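Long-range contacts in putative uncharacterized protein (Ustilago maydis, PDB 4GNX), which binds single-stranded DNA through OB-fold domains as part of replication protein A, of which it is probably the large subunit: residues V22-D27 against S42-D47; H72-S77 against T103-C108; V122-L127 against R173-T178; R163-V168 against P197-K202. All blocks are in the same frame, centred on the assembly; numbering follows the deposited sequence.

Interaction 1 of 4, residues V22-D27 against S42-D47; sequences VTSKSD and SVNLLD
This is an antiparallel strand pairing within a β-hairpin of the first OB domain, where strand 17-30 runs beside strand 39-46 and the axes of 22-25 and 42-46 approach to 4.7 Å. Backbone bonds hold it: N44 N gives to S24 O at 2.7 Å, in the carbonyl plane, and S26 N meets S42 O almost along its C=O axis. At T23 the chain takes up helical backbone angles and spends one more residue than the partner strand, consistent with a β bulge. T23 N still reaches N44 O, at 3.0 Å, from above the carbonyl plane. At the other end S26 OG, set between its own N and carbonyl carbon (chi1 73°), accepts from S42 N at 2.8 Å and donates to D27 O, so the hydroxyl is gripped twice.

One face packs through carbon atoms. V22 sends CG1 across V43, 3.8 Å from its CG2, and CG2 obliquely to L45 CD2. K25 lays its aliphatic stem over V43 CG2, while its NZ leaves to bond Y65 O and L68 O. The V22 and L45 side chains pack onward against Y74 and I76 of strand 73-77. Beyond 39-46, strand 51-57 pairs through V43 and L45, so both segments are interior strands of the sheet.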
loop_
_atom_site.group_PDB
_atom_site.type_symbol
_atom_site.label_atom_id
_atom_site.label_comp_id
_atom_site.label_asym_id
_atom_site.label_seq_id
_atom_site.Cartn_x
_atom_site.Cartn_y
_atom_site.Cartn_z
ATOM N N VAL C 22 -8.756 -11.126 -28.768
ATOM C CA VAL C 22 -7.622 -10.505 -28.105
ATOM C C VAL C 22 -8.009 -9.093 -27.721
ATOM O O VAL C 22 -8.281 -8.274 -28.578
ATOM C CB VAL C 22 -6.387 -10.419 -29.013
ATOM C CG1 VAL C 22 -5.251 -9.766 -28.248
ATOM C CG2 VAL C 22 -5.974 -11.798 -29.516
ATOM N N THR C 23 -8.043 -8.820 -26.422
ATOM C CA THR C 23 -8.366 -7.489 -25.951
ATOM C C THR C 23 -7.124 -6.636 -25.779
ATOM O O THR C 23 -7.203 -5.423 -25.937
ATOM C CB THR C 23 -9.086 -7.533 -24.623
ATOM O OG1 THR C 23 -8.232 -8.173 -23.677
ATOM C CG2 THR C 23 -10.377 -8.299 -24.766
ATOM N N SER C 24 -5.987 -7.248 -25.436
ATOM C CA SER C 24 -4.721 -6.511 -25.368
ATOM C C SER C 24 -3.529 -7.417 -25.537
ATOM O O SER C 24 -3.595 -8.617 -25.272
ATOM C CB SER C 24 -4.574 -5.791 -24.040
ATOM O OG SER C 24 -4.263 -6.734 -23.035
ATOM N N LYS C 25 -2.422 -6.819 -25.934
ATOM C CA LYS C 25 -1.227 -7.551 -26.294
ATOM C C LYS C 25 -0.019 -6.794 -25.777
ATOM O O LYS C 25 0.070 -5.580 -25.904
ATOM C CB LYS C 25 -1.163 -7.692 -27.822
ATOM C CG LYS C 25 0.074 -8.400 -28.376
ATOM C CD LYS C 25 -0.149 -8.977 -29.781
ATOM C CE LYS C 25 0.419 -8.094 -30.885
ATOM N NZ LYS C 25 0.824 -8.847 -32.107
ATOM N N SER C 26 0.913 -7.506 -25.177
ATOM C CA SER C 26 2.088 -6.867 -24.629
ATOM C C SER C 26 3.058 -6.598 -25.761
ATOM O O SER C 26 2.934 -7.179 -26.836
ATOM C CB SER C 26 2.754 -7.810 -23.651
ATOM O OG SER C 26 3.391 -8.841 -24.375
ATOM N N ASP C 27 4.029 -5.723 -25.518
ATOM C CA ASP C 27 5.237 -5.703 -26.333
ATOM C C ASP C 27 6.023 -6.999 -26.135
ATOM O O ASP C 27 5.655 -7.864 -25.322
ATOM C CB ASP C 27 6.101 -4.491 -25.991
ATOM C CG ASP C 27 5.477 -3.184 -26.455
ATOM O OD1 ASP C 27 4.412 -3.259 -27.107
ATOM O OD2 ASP C 27 6.039 -2.089 -26.174
ATOM N N SER C 42 2.654 -11.482 -24.144
ATOM C CA SER C 42 1.410 -11.990 -23.657
ATOM C C SER C 42 0.246 -11.255 -24.242
ATOM O O SER C 42 0.349 -10.134 -24.722
ATOM C CB SER C 42 1.350 -11.899 -22.141
ATOM O OG SER C 42 1.282 -10.547 -21.743
ATOM N N VAL C 43 -0.889 -11.912 -24.155
ATOM C CA VAL C 43 -2.107 -11.439 -24.738
ATOM C C VAL C 43 -3.209 -11.673 -23.717
ATOM O O VAL C 43 -3.152 -12.643 -22.938
ATOM C CB VAL C 43 -2.364 -12.258 -26.010
ATOM C CG1 VAL C 43 -3.770 -12.845 -26.042
ATOM C CG2 VAL C 43 -2.038 -11.442 -27.252
ATOM N N ASN C 44 -4.190 -10.784 -23.687
ATOM C CA ASN C 44 -5.361 -11.028 -22.870
ATOM C C ASN C 44 -6.501 -11.444 -23.776
ATOM O O ASN C 44 -6.614 -10.958 -24.909
ATOM C CB ASN C 44 -5.721 -9.817 -21.998
ATOM C CG ASN C 44 -4.852 -9.704 -20.745
ATOM O OD1 ASN C 44 -3.891 -10.451 -20.558
ATOM N ND2 ASN C 44 -5.187 -8.754 -19.877
ATOM N N LEU C 45 -7.334 -12.358 -23.281
ATOM C CA LEU C 45 -8.403 -12.967 -24.082
ATOM C C LEU C 45 -9.750 -12.913 -23.377
ATOM O O LEU C 45 -9.827 -13.077 -22.157
ATOM C CB LEU C 45 -8.060 -14.422 -24.385
ATOM C CG LEU C 45 -6.746 -14.665 -25.104
ATOM C CD1 LEU C 45 -6.392 -16.122 -24.984
ATOM C CD2 LEU C 45 -6.893 -14.269 -26.558
ATOM N N LEU C 46 -10.802 -12.724 -24.166
ATOM C CA LEU C 46 -12.145 -12.520 -23.652
ATOM C C LEU C 46 -13.200 -13.330 -24.408
ATOM O O LEU C 46 -13.162 -13.422 -25.641
ATOM C CB LEU C 46 -12.505 -11.037 -23.765
ATOM C CG LEU C 46 -13.984 -10.671 -23.596
ATOM C CD1 LEU C 46 -14.348 -10.593 -22.113
ATOM C CD2 LEU C 46 -14.303 -9.377 -24.332
ATOM N N ASP C 47 -14.142 -13.903 -23.662
ATOM C CA ASP C 47 -15.373 -14.420 -24.248
ATOM C C ASP C 47 -16.573 -14.230 -23.305
ATOM O O ASP C 47 -16.457 -13.558 -22.270
ATOM C CB ASP C 47 -15.214 -15.881 -24.734
ATOM C CG ASP C 47 -15.070 -16.901 -23.595
ATOM O OD1 ASP C 47 -15.358 -16.588 -22.422
ATOM O OD2 ASP C 47 -14.673 -18.046 -23.883
#

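Interaction 2 of 4, residues H72-S77 against T103-C108; sequences HVYLIS and TEIEEC
Two antiparallel strands of the first OB domain, 73-77 and the sheet-edge strand 104-107, interlock here through side chains on both faces. On the buried face the Y74 ring forms a broad plate. E107, with CG anti to its backbone N (chi1 -176°), runs its extended stem over one side of that plate, CB lying 3.9 Å from Y74 CD2. I105 adds its CG2 obliquely at 3.7 Å from the same Y74 CD2. Next along, I76 and I105 lie side by side and point the same way, their CG1 atoms 4.1 Å apart, and F64 and L68 pack on the I105 side of this row.

On the other face, C108 SG settles against L75, 3.7 Å from CG, and C108 CB against V73 CG1. S77 and E104 meet through their CB atoms, the E104 carboxylate then swinging outward.

The backbone ladder keeps these shapes in register. L75 and E106 exchange two bonds in each other's carbonyl planes, L75 N to E106 O measuring 2.8 Å; C108 N reaches V73 O, and E104 N reaches S77 O.

Past the ladder, H72 ND1 donates to the syn lone pair of E107 OE1 at 2.8 Å, near the imidazole plane but with ring and carboxylate turned 63° apart. That ND1 must carry a proton for this bond, and the neighbouring carboxylate would probably stabilise a doubly protonated, cationic H72.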
loop_
_atom_site.group_PDB
_atom_site.type_symbol
_atom_site.label_atom_id
_atom_site.label_comp_id
_atom_site.label_asym_id
_atom_site.label_seq_id
_atom_site.Cartn_x
_atom_site.Cartn_y
_atom_site.Cartn_z
ATOM N N HIS C 72 -9.245 -8.747 -32.817
ATOM C CA HIS C 72 -9.525 -9.872 -33.709
ATOM C C HIS C 72 -9.818 -11.113 -32.901
ATOM O O HIS C 72 -9.420 -11.199 -31.741
ATOM C CB HIS C 72 -8.355 -10.108 -34.657
ATOM C CG HIS C 72 -8.159 -9.008 -35.674
ATOM N ND1 HIS C 72 -8.501 -9.152 -36.965
ATOM C CD2 HIS C 72 -7.633 -7.726 -35.548
ATOM C CE1 HIS C 72 -8.211 -8.022 -37.636
ATOM N NE2 HIS C 72 -7.678 -7.150 -36.767
ATOM N N VAL C 73 -10.505 -12.077 -33.517
ATOM C CA VAL C 73 -11.067 -13.256 -32.832
ATOM C C VAL C 73 -10.420 -14.546 -33.321
ATOM O O VAL C 73 -10.297 -14.760 -34.525
ATOM C CB VAL C 73 -12.589 -13.359 -33.069
ATOM C CG1 VAL C 73 -13.135 -14.701 -32.599
ATOM C CG2 VAL C 73 -13.318 -12.208 -32.392
ATOM N N TYR C 74 -10.034 -15.417 -32.393
ATOM C CA TYR C 74 -9.260 -16.594 -32.767
ATOM C C TYR C 74 -9.731 -17.906 -32.147
ATOM O O TYR C 74 -10.331 -17.932 -31.068
ATOM C CB TYR C 74 -7.794 -16.384 -32.404
ATOM C CG TYR C 74 -7.147 -15.168 -33.025
ATOM C CD1 TYR C 74 -7.301 -13.903 -32.455
ATOM C CD2 TYR C 74 -6.355 -15.284 -34.167
ATOM C CE1 TYR C 74 -6.696 -12.788 -33.014
ATOM C CE2 TYR C 74 -5.742 -14.173 -34.728
ATOM C CZ TYR C 74 -5.918 -12.929 -34.147
ATOM O OH TYR C 74 -5.320 -11.822 -34.695
ATOM N N LEU C 75 -9.446 -18.987 -32.867
ATOM C CA LEU C 75 -9.561 -20.348 -32.375
ATOM C C LEU C 75 -8.190 -20.713 -31.865
ATOM O O LEU C 75 -7.234 -20.801 -32.646
ATOM C CB LEU C 75 -9.904 -21.310 -33.513
ATOM C CG LEU C 75 -11.363 -21.539 -33.894
ATOM C CD1 LEU C 75 -11.481 -21.745 -35.398
ATOM C CD2 LEU C 75 -11.928 -22.726 -33.131
ATOM N N ILE C 76 -8.100 -20.922 -30.554
ATOM C CA ILE C 76 -6.854 -21.313 -29.919
ATOM C C ILE C 76 -7.030 -22.699 -29.308
ATOM O O ILE C 76 -8.091 -23.026 -28.754
ATOM C CB ILE C 76 -6.431 -20.290 -28.857
ATOM C CG1 ILE C 76 -6.325 -18.898 -29.478
ATOM C CG2 ILE C 76 -5.109 -20.692 -28.213
ATOM C CD1 ILE C 76 -6.515 -17.782 -28.472
ATOM N N SER C 77 -5.981 -23.506 -29.411
ATOM C CA SER C 77 -6.082 -24.928 -29.126
ATOM C C SER C 77 -4.742 -25.549 -28.770
ATOM O O SER C 77 -3.714 -25.209 -29.354
ATOM C CB SER C 77 -6.644 -25.650 -30.355
ATOM O OG SER C 77 -7.224 -26.884 -29.997
ATOM N N THR C 103 0.823 -25.653 -30.195
ATOM C CA THR C 103 -0.329 -24.760 -30.113
ATOM C C THR C 103 -0.864 -24.347 -31.491
ATOM O O THR C 103 -0.116 -23.896 -32.360
ATOM C CB THR C 103 -0.037 -23.537 -29.210
ATOM O OG1 THR C 103 0.078 -23.971 -27.853
ATOM C CG2 THR C 103 -1.155 -22.503 -29.272
ATOM N N GLU C 104 -2.173 -24.529 -31.661
ATOM C CA GLU C 104 -2.893 -24.183 -32.877
ATOM C C GLU C 104 -3.658 -22.880 -32.683
ATOM O O GLU C 104 -4.501 -22.771 -31.783
ATOM C CB GLU C 104 -3.898 -25.289 -33.223
ATOM C CG GLU C 104 -3.311 -26.546 -33.856
ATOM C CD GLU C 104 -3.478 -26.597 -35.376
ATOM O OE1 GLU C 104 -3.699 -25.538 -36.018
ATOM O OE2 GLU C 104 -3.387 -27.710 -35.942
ATOM N N ILE C 105 -3.356 -21.900 -33.534
ATOM C CA ILE C 105 -4.118 -20.656 -33.621
ATOM C C ILE C 105 -4.559 -20.425 -35.071
ATOM O O ILE C 105 -3.736 -20.405 -35.999
ATOM C CB ILE C 105 -3.318 -19.442 -33.114
ATOM C CG1 ILE C 105 -2.919 -19.644 -31.651
ATOM C CG2 ILE C 105 -4.125 -18.161 -33.291
ATOM C CD1 ILE C 105 -1.941 -18.617 -31.126
ATOM N N GLU C 106 -5.867 -20.274 -35.254
ATOM C CA GLU C 106 -6.441 -19.921 -36.544
ATOM C C GLU C 106 -7.552 -18.902 -36.317
ATOM O O GLU C 106 -8.383 -19.081 -35.430
ATOM C CB GLU C 106 -6.963 -21.166 -37.265
ATOM C CG GLU C 106 -5.860 -21.974 -37.940
ATOM C CD GLU C 106 -6.279 -23.377 -38.361
ATOM O OE1 GLU C 106 -6.577 -24.219 -37.479
ATOM O OE2 GLU C 106 -6.277 -23.643 -39.581
ATOM N N GLU C 107 -7.547 -17.829 -37.110
ATOM C CA GLU C 107 -8.516 -16.736 -36.968
ATOM C C GLU C 107 -9.920 -17.108 -37.468
ATOM O O GLU C 107 -10.072 -17.885 -38.412
ATOM C CB GLU C 107 -8.010 -15.470 -37.662
ATOM C CG GLU C 107 -8.924 -14.269 -37.478
ATOM C CD GLU C 107 -8.311 -12.958 -37.920
ATOM O OE1 GLU C 107 -8.789 -11.904 -37.442
ATOM O OE2 GLU C 107 -7.366 -12.975 -38.737
ATOM N N CYS C 108 -10.932 -16.536 -36.815
ATOM C CA CYS C 108 -12.345 -16.802 -37.097
ATOM C C CYS C 108 -12.978 -15.775 -38.015
ATOM O O CYS C 108 -12.534 -14.628 -38.083
ATOM C CB CYS C 108 -13.153 -16.815 -35.805
ATOM S SG CYS C 108 -12.994 -18.338 -34.865
#

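Interaction 3 of 4, residues V122-L127 against R173-T178; sequences VRINEL and RSVKLT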
loop_
_atom_site.group_PDB
_atom_site.type_symbol
_atom_site.label_atom_id
_atom_site.label_comp_id
_atom_site.label_asym_id
_atom_site.label_seq_id
_atom_site.Cartn_x
_atom_site.Cartn_y
_atom_site.Cartn_z
ATOM N N VAL C 122 -15.174 8.150 -19.292
ATOM C CA VAL C 122 -15.141 9.294 -18.409
ATOM C C VAL C 122 -14.755 10.493 -19.272
ATOM O O VAL C 122 -13.722 10.465 -19.958
ATOM C CB VAL C 122 -14.101 9.084 -17.284
ATOM C CG1 VAL C 122 -14.043 10.291 -16.359
ATOM C CG2 VAL C 122 -14.400 7.815 -16.499
ATOM N N ARG C 123 -15.597 11.527 -19.260
ATOM C CA ARG C 123 -15.294 12.760 -19.983
ATOM C C ARG C 123 -14.107 13.432 -19.311
ATOM O O ARG C 123 -13.984 13.385 -18.089
ATOM C CB ARG C 123 -16.498 13.709 -20.020
ATOM C CG ARG C 123 -17.835 13.034 -20.300
ATOM C CD ARG C 123 -18.643 13.718 -21.404
ATOM N NE ARG C 123 -17.943 13.691 -22.691
ATOM C CZ ARG C 123 -17.718 12.597 -23.423
ATOM N NH1 ARG C 123 -18.132 11.399 -23.015
ATOM N NH2 ARG C 123 -17.062 12.701 -24.576
ATOM N N ILE C 124 -13.233 14.038 -20.113
ATOM C CA ILE C 124 -12.011 14.706 -19.622
ATOM C C ILE C 124 -12.251 15.654 -18.423
ATOM O O ILE C 124 -11.422 15.723 -17.508
ATOM C CB ILE C 124 -11.279 15.484 -20.750
ATOM C CG1 ILE C 124 -11.194 14.671 -22.054
ATOM C CG2 ILE C 124 -9.917 15.984 -20.289
ATOM C CD1 ILE C 124 -10.339 13.435 -21.993
ATOM N N ASN C 125 -13.370 16.380 -18.426
ATOM C CA ASN C 125 -13.705 17.259 -17.299
ATOM C C ASN C 125 -14.096 16.523 -16.004
ATOM O O ASN C 125 -14.078 17.110 -14.924
ATOM C CB ASN C 125 -14.761 18.310 -17.693
ATOM C CG ASN C 125 -15.860 17.748 -18.577
ATOM O OD1 ASN C 125 -15.599 17.202 -19.651
ATOM N ND2 ASN C 125 -17.099 17.890 -18.130
ATOM N N GLU C 126 -14.422 15.238 -16.112
ATOM C CA GLU C 126 -14.885 14.454 -14.960
ATOM C C GLU C 126 -13.745 13.716 -14.242
ATOM O O GLU C 126 -13.910 13.240 -13.113
ATOM C CB GLU C 126 -15.975 13.469 -15.398
ATOM C CG GLU C 126 -16.969 14.059 -16.395
ATOM C CD GLU C 126 -18.263 13.264 -16.526
ATOM O OE1 GLU C 126 -18.194 12.040 -16.805
ATOM O OE2 GLU C 126 -19.353 13.876 -16.369
ATOM N N LEU C 127 -12.588 13.649 -14.901
ATOM C CA LEU C 127 -11.426 12.902 -14.418
ATOM C C LEU C 127 -10.978 13.307 -13.036
ATOM O O LEU C 127 -10.425 12.498 -12.302
ATOM C CB LEU C 127 -10.243 13.074 -15.366
ATOM C CG LEU C 127 -10.326 12.425 -16.748
ATOM C CD1 LEU C 127 -9.295 13.046 -17.677
ATOM C CD2 LEU C 127 -10.146 10.915 -16.677
ATOM N N ARG C 173 -11.662 20.871 -21.939
ATOM C CA ARG C 173 -10.482 20.651 -21.114
ATOM C C ARG C 173 -9.581 19.631 -21.794
ATOM O O ARG C 173 -10.065 18.649 -22.369
ATOM C CB ARG C 173 -10.873 20.184 -19.709
ATOM C CG ARG C 173 -11.611 21.232 -18.887
ATOM C CD ARG C 173 -11.449 21.022 -17.387
ATOM N NE ARG C 173 -10.062 21.218 -16.958
ATOM C CZ ARG C 173 -9.565 22.358 -16.490
ATOM N NH1 ARG C 173 -10.338 23.431 -16.373
ATOM N NH2 ARG C 173 -8.289 22.425 -16.135
ATOM N N SER C 174 -8.276 19.889 -21.744
ATOM C CA SER C 174 -7.280 19.000 -22.331
ATOM C C SER C 174 -6.457 18.312 -21.249
ATOM O O SER C 174 -6.235 18.881 -20.174
ATOM C CB SER C 174 -6.364 19.762 -23.286
ATOM O OG SER C 174 -5.335 20.436 -22.585
ATOM N N VAL C 175 -6.014 17.091 -21.545
ATOM C CA VAL C 175 -5.263 16.272 -20.592
ATOM C C VAL C 175 -4.105 15.564 -21.299
ATOM O O VAL C 175 -4.224 15.185 -22.461
ATOM C CB VAL C 175 -6.182 15.258 -19.862
ATOM C CG1 VAL C 175 -6.637 14.141 -20.798
ATOM C CG2 VAL C 175 -5.488 14.683 -18.634
ATOM N N LYS C 176 -2.985 15.409 -20.604
ATOM C CA LYS C 176 -1.844 14.697 -21.174
ATOM C C LYS C 176 -1.969 13.175 -20.958
ATOM O O LYS C 176 -2.442 12.714 -19.912
ATOM C CB LYS C 176 -0.517 15.222 -20.606
ATOM C CG LYS C 176 -0.068 16.607 -21.070
ATOM C CD LYS C 176 -0.267 17.652 -19.977
ATOM C CE LYS C 176 0.882 18.661 -19.895
ATOM N NZ LYS C 176 0.788 19.743 -20.910
ATOM N N LEU C 177 -1.567 12.401 -21.964
ATOM C CA LEU C 177 -1.503 10.949 -21.840
ATOM C C LEU C 177 -0.165 10.425 -22.350
ATOM O O LEU C 177 0.263 10.762 -23.458
ATOM C CB LEU C 177 -2.650 10.285 -22.594
ATOM C CG LEU C 177 -2.802 8.759 -22.440
ATOM C CD1 LEU C 177 -4.269 8.373 -22.580
ATOM C CD2 LEU C 177 -1.944 7.951 -23.410
ATOM N N THR C 178 0.486 9.590 -21.547
ATOM C CA THR C 178 1.773 9.003 -21.930
ATOM C C THR C 178 1.614 7.631 -22.609
ATOM O O THR C 178 0.864 6.780 -22.120
ATOM C CB THR C 178 2.717 8.900 -20.706
ATOM O OG1 THR C 178 3.195 10.207 -20.348
ATOM C CG2 THR C 178 3.897 7.995 -20.984
#
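The segment 122-127 reaches the start of strand 174-180 with one face of a single turn, and the touching begins at I124. R123 prepares that turn: its carbonyl oxygen accepts E126 N at 2.7 Å, and residues 124-126 take helical backbone angles. I124 then points its side chain at the strand. CG2, anti to the backbone N, does most of the touching, lying 3.4 Å from R173 O and 3.8 Å from V175 CG1. CD1 comes round to the same methyl, 4.0 Å from V175 CG1, so CG2 and CD1 of I124 both rest on it from the same side as the side chains cross obliquely. The backbone of I124 is held at both ends, its N bonded to D169 OD2 and its O to the Y250 hydroxyl.

N125 adds a looser touch, its CB 4.3 Å from R173 CD, part of the aliphatic stem of an arginine that makes a cation-pi contact with Y250. L127, back on the inner side of the turn, brings CD1 to 4.2 Å from V175 CG1, so that this methyl is met by I124 and L127 together. Both residues also pack on V138 of strand 135-152.

This is van der Waals packing, largely apolar, of a short lead-in turn against the β-barrel of the second OB domain. Further along the same strand T178 packs on a thymine base of the bound DNA, in keeping with the OB fold as a nucleic-acid-binding barrel.

Interaction 4 of 4, residues R163-V168 against P197-K202; sequences RELTLV and PVLAFK
Four buried apolar side chains make this contact, two from strand 163-168 and two from strand 198-201. The strands are not sheet partners at this point: their axes stand 8.8 Å apart and cross at -96°, so side chains must bridge the gap.

The aliphatic contacts centre on L199. Its CD1 lies 3.9 Å from L165 CD1, the two leucines crossing at about a right angle, and L167 CD2 comes up more loosely on the same methyl at 4.3 Å. L199 thus points its tip between two leucines that are two residues apart and project from the same face of their strand.

The aromatic contacts use the far end of the F201 ring. L165 CD1 sits near the ring plane at its edge, 3.9 Å from CZ, while L167 CD1 approaches obliquely, 4.0 Å from CE1. One methyl, L165 CD1, therefore serves both L199 and F201. L167, L199 and F201 have CG anti to the carbonyl carbon, L165 only roughly so (chi1 -31°); in F201 (chi1 -69°) this carries the ring out over the gap with its tip among the leucine methyls.

Polar groups of the two segments find partners elsewhere: K202 NZ forms a salt bridge with D137, and R163 NE bonds G146 O.

This cluster lies inside the barrel of the second OB domain. Strand 135-152 pairs with both 159-168 and 198-207, joining the two crossed strands, and L142 and Y145 from it pack on L165. M222 of strand 220-224 touches L165 and F201, and I224 touches L199.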
loop_
_atom_site.group_PDB
_atom_site.type_symbol
_atom_site.label_atom_id
_atom_site.label_comp_id
_atom_site.label_asym_id
_atom_site.label_seq_id
_atom_site.Cartn_x
_atom_site.Cartn_y
_atom_site.Cartn_z
ATOM N N ARG C 163 6.160 8.802 -24.952
ATOM C CA ARG C 163 5.607 9.916 -25.730
ATOM C C ARG C 163 4.288 10.423 -25.145
ATOM O O ARG C 163 3.545 9.665 -24.530
ATOM C CB ARG C 163 5.459 9.553 -27.215
ATOM C CG ARG C 163 4.660 10.565 -28.020
ATOM C CD ARG C 163 4.614 10.235 -29.501
ATOM N NE ARG C 163 5.785 10.775 -30.186
ATOM C CZ ARG C 163 6.645 10.049 -30.884
ATOM N NH1 ARG C 163 6.458 8.739 -31.016
ATOM N NH2 ARG C 163 7.687 10.638 -31.457
ATOM N N GLU C 164 4.012 11.713 -25.347
ATOM C CA GLU C 164 2.839 12.359 -24.770
ATOM C C GLU C 164 1.869 12.882 -25.809
ATOM O O GLU C 164 2.272 13.521 -26.773
ATOM C CB GLU C 164 3.257 13.485 -23.831
ATOM C CG GLU C 164 3.771 12.953 -22.508
ATOM C CD GLU C 164 3.740 13.978 -21.401
ATOM O OE1 GLU C 164 3.283 15.117 -21.642
ATOM O OE2 GLU C 164 4.168 13.633 -20.277
ATOM N N LEU C 165 0.588 12.606 -25.588
ATOM C CA LEU C 165 -0.489 13.071 -26.450
ATOM C C LEU C 165 -1.363 14.037 -25.679
ATOM O O LEU C 165 -1.534 13.893 -24.470
ATOM C CB LEU C 165 -1.375 11.904 -26.906
ATOM C CG LEU C 165 -0.845 10.481 -27.105
ATOM C CD1 LEU C 165 -2.003 9.558 -27.424
ATOM C CD2 LEU C 165 0.210 10.402 -28.193
ATOM N N THR C 166 -1.925 15.013 -26.382
ATOM C CA THR C 166 -2.903 15.923 -25.784
ATOM C C THR C 166 -4.298 15.546 -26.289
ATOM O O THR C 166 -4.545 15.529 -27.501
ATOM C CB THR C 166 -2.588 17.403 -26.103
ATOM O OG1 THR C 166 -1.210 17.669 -25.835
ATOM C CG2 THR C 166 -3.444 18.339 -25.258
ATOM N N LEU C 167 -5.195 15.230 -25.357
ATOM C CA LEU C 167 -6.554 14.816 -25.690
ATOM C C LEU C 167 -7.532 15.860 -25.238
ATOM O O LEU C 167 -7.304 16.513 -24.223
ATOM C CB LEU C 167 -6.893 13.485 -25.028
ATOM C CG LEU C 167 -5.953 12.342 -25.388
ATOM C CD1 LEU C 167 -6.197 11.191 -24.431
ATOM C CD2 LEU C 167 -6.145 11.911 -26.833
ATOM N N VAL C 168 -8.623 15.999 -25.988
ATOM C CA VAL C 168 -9.606 17.064 -25.791
ATOM C C VAL C 168 -11.026 16.516 -25.998
ATOM O O VAL C 168 -11.247 15.673 -26.874
ATOM C CB VAL C 168 -9.333 18.229 -26.775
ATOM C CG1 VAL C 168 -10.566 19.084 -26.982
ATOM C CG2 VAL C 168 -8.174 19.088 -26.296
ATOM N N PRO C 197 -7.395 12.820 -35.307
ATOM C CA PRO C 197 -8.230 11.634 -35.222
ATOM C C PRO C 197 -8.948 11.554 -33.875
ATOM O O PRO C 197 -8.625 12.304 -32.950
ATOM C CB PRO C 197 -7.213 10.502 -35.340
ATOM C CG PRO C 197 -5.987 11.049 -34.685
ATOM C CD PRO C 197 -5.984 12.523 -34.981
ATOM N N VAL C 198 -9.924 10.660 -33.775
ATOM C CA VAL C 198 -10.463 10.304 -32.476
ATOM C C VAL C 198 -9.669 9.113 -31.968
ATOM O O VAL C 198 -9.402 8.169 -32.720
ATOM C CB VAL C 198 -11.967 9.957 -32.529
ATOM C CG1 VAL C 198 -12.492 9.676 -31.127
ATOM C CG2 VAL C 198 -12.757 11.090 -33.169
ATOM N N LEU C 199 -9.277 9.176 -30.698
ATOM C CA LEU C 199 -8.615 8.057 -30.037
ATOM C C LEU C 199 -9.429 7.573 -28.854
ATOM O O LEU C 199 -9.911 8.380 -28.047
ATOM C CB LEU C 199 -7.230 8.452 -29.560
ATOM C CG LEU C 199 -6.249 8.934 -30.618
ATOM C CD1 LEU C 199 -4.897 9.219 -29.971
ATOM C CD2 LEU C 199 -6.118 7.932 -31.755
ATOM N N ALA C 200 -9.566 6.251 -28.759
ATOM C CA ALA C 200 -10.374 5.613 -27.720
ATOM C C ALA C 200 -9.506 4.730 -26.827
ATOM O O ALA C 200 -8.812 3.835 -27.308
ATOM C CB ALA C 200 -11.500 4.803 -28.349
ATOM N N PHE C 201 -9.557 4.973 -25.524
ATOM C CA PHE C 201 -8.704 4.258 -24.588
ATOM C C PHE C 201 -9.459 3.365 -23.609
ATOM O O PHE C 201 -10.427 3.804 -22.967
ATOM C CB PHE C 201 -7.835 5.248 -23.828
ATOM C CG PHE C 201 -6.793 5.904 -24.678
ATOM C CD1 PHE C 201 -7.088 7.048 -25.411
ATOM C CD2 PHE C 201 -5.510 5.377 -24.757
ATOM C CE1 PHE C 201 -6.124 7.656 -26.206
ATOM C CE2 PHE C 201 -4.542 5.987 -25.547
ATOM C CZ PHE C 201 -4.853 7.127 -26.276
ATOM N N LYS C 202 -9.009 2.109 -23.510
ATOM C CA LYS C 202 -9.521 1.159 -22.511
ATOM C C LYS C 202 -8.461 0.868 -21.454
ATOM O O LYS C 202 -7.310 0.563 -21.780
ATOM C CB LYS C 202 -10.014 -0.141 -23.166
ATOM C CG LYS C 202 -11.293 -0.691 -22.547
ATOM C CD LYS C 202 -11.018 -1.603 -21.366
ATOM C CE LYS C 202 -11.908 -1.274 -20.178
ATOM N NZ LYS C 202 -13.346 -1.195 -20.531
#

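In the fold
The four contacts fall into two OB domains. Interactions 1 and 2 belong to the first and share a sheet: strand 17-30 lies beside 73-77, V22 N probably bonds H72 O at 3.0 Å, and the centres are 13 Å apart. Interactions 3 and 4 belong to the second, their centres 9 Å apart, with strands 159-168 and 174-180 paired through L165 N and L177 O at 2.8 Å. Between the domains, interactions 1 and 4 come within about 7 Å at their nearest atoms. Measured between nearest atoms, the bound DNA passes about 4 Å from interaction 3, about 5 Å from interaction 4, about 6 Å from interaction 1 and about 11 Å from interaction 2.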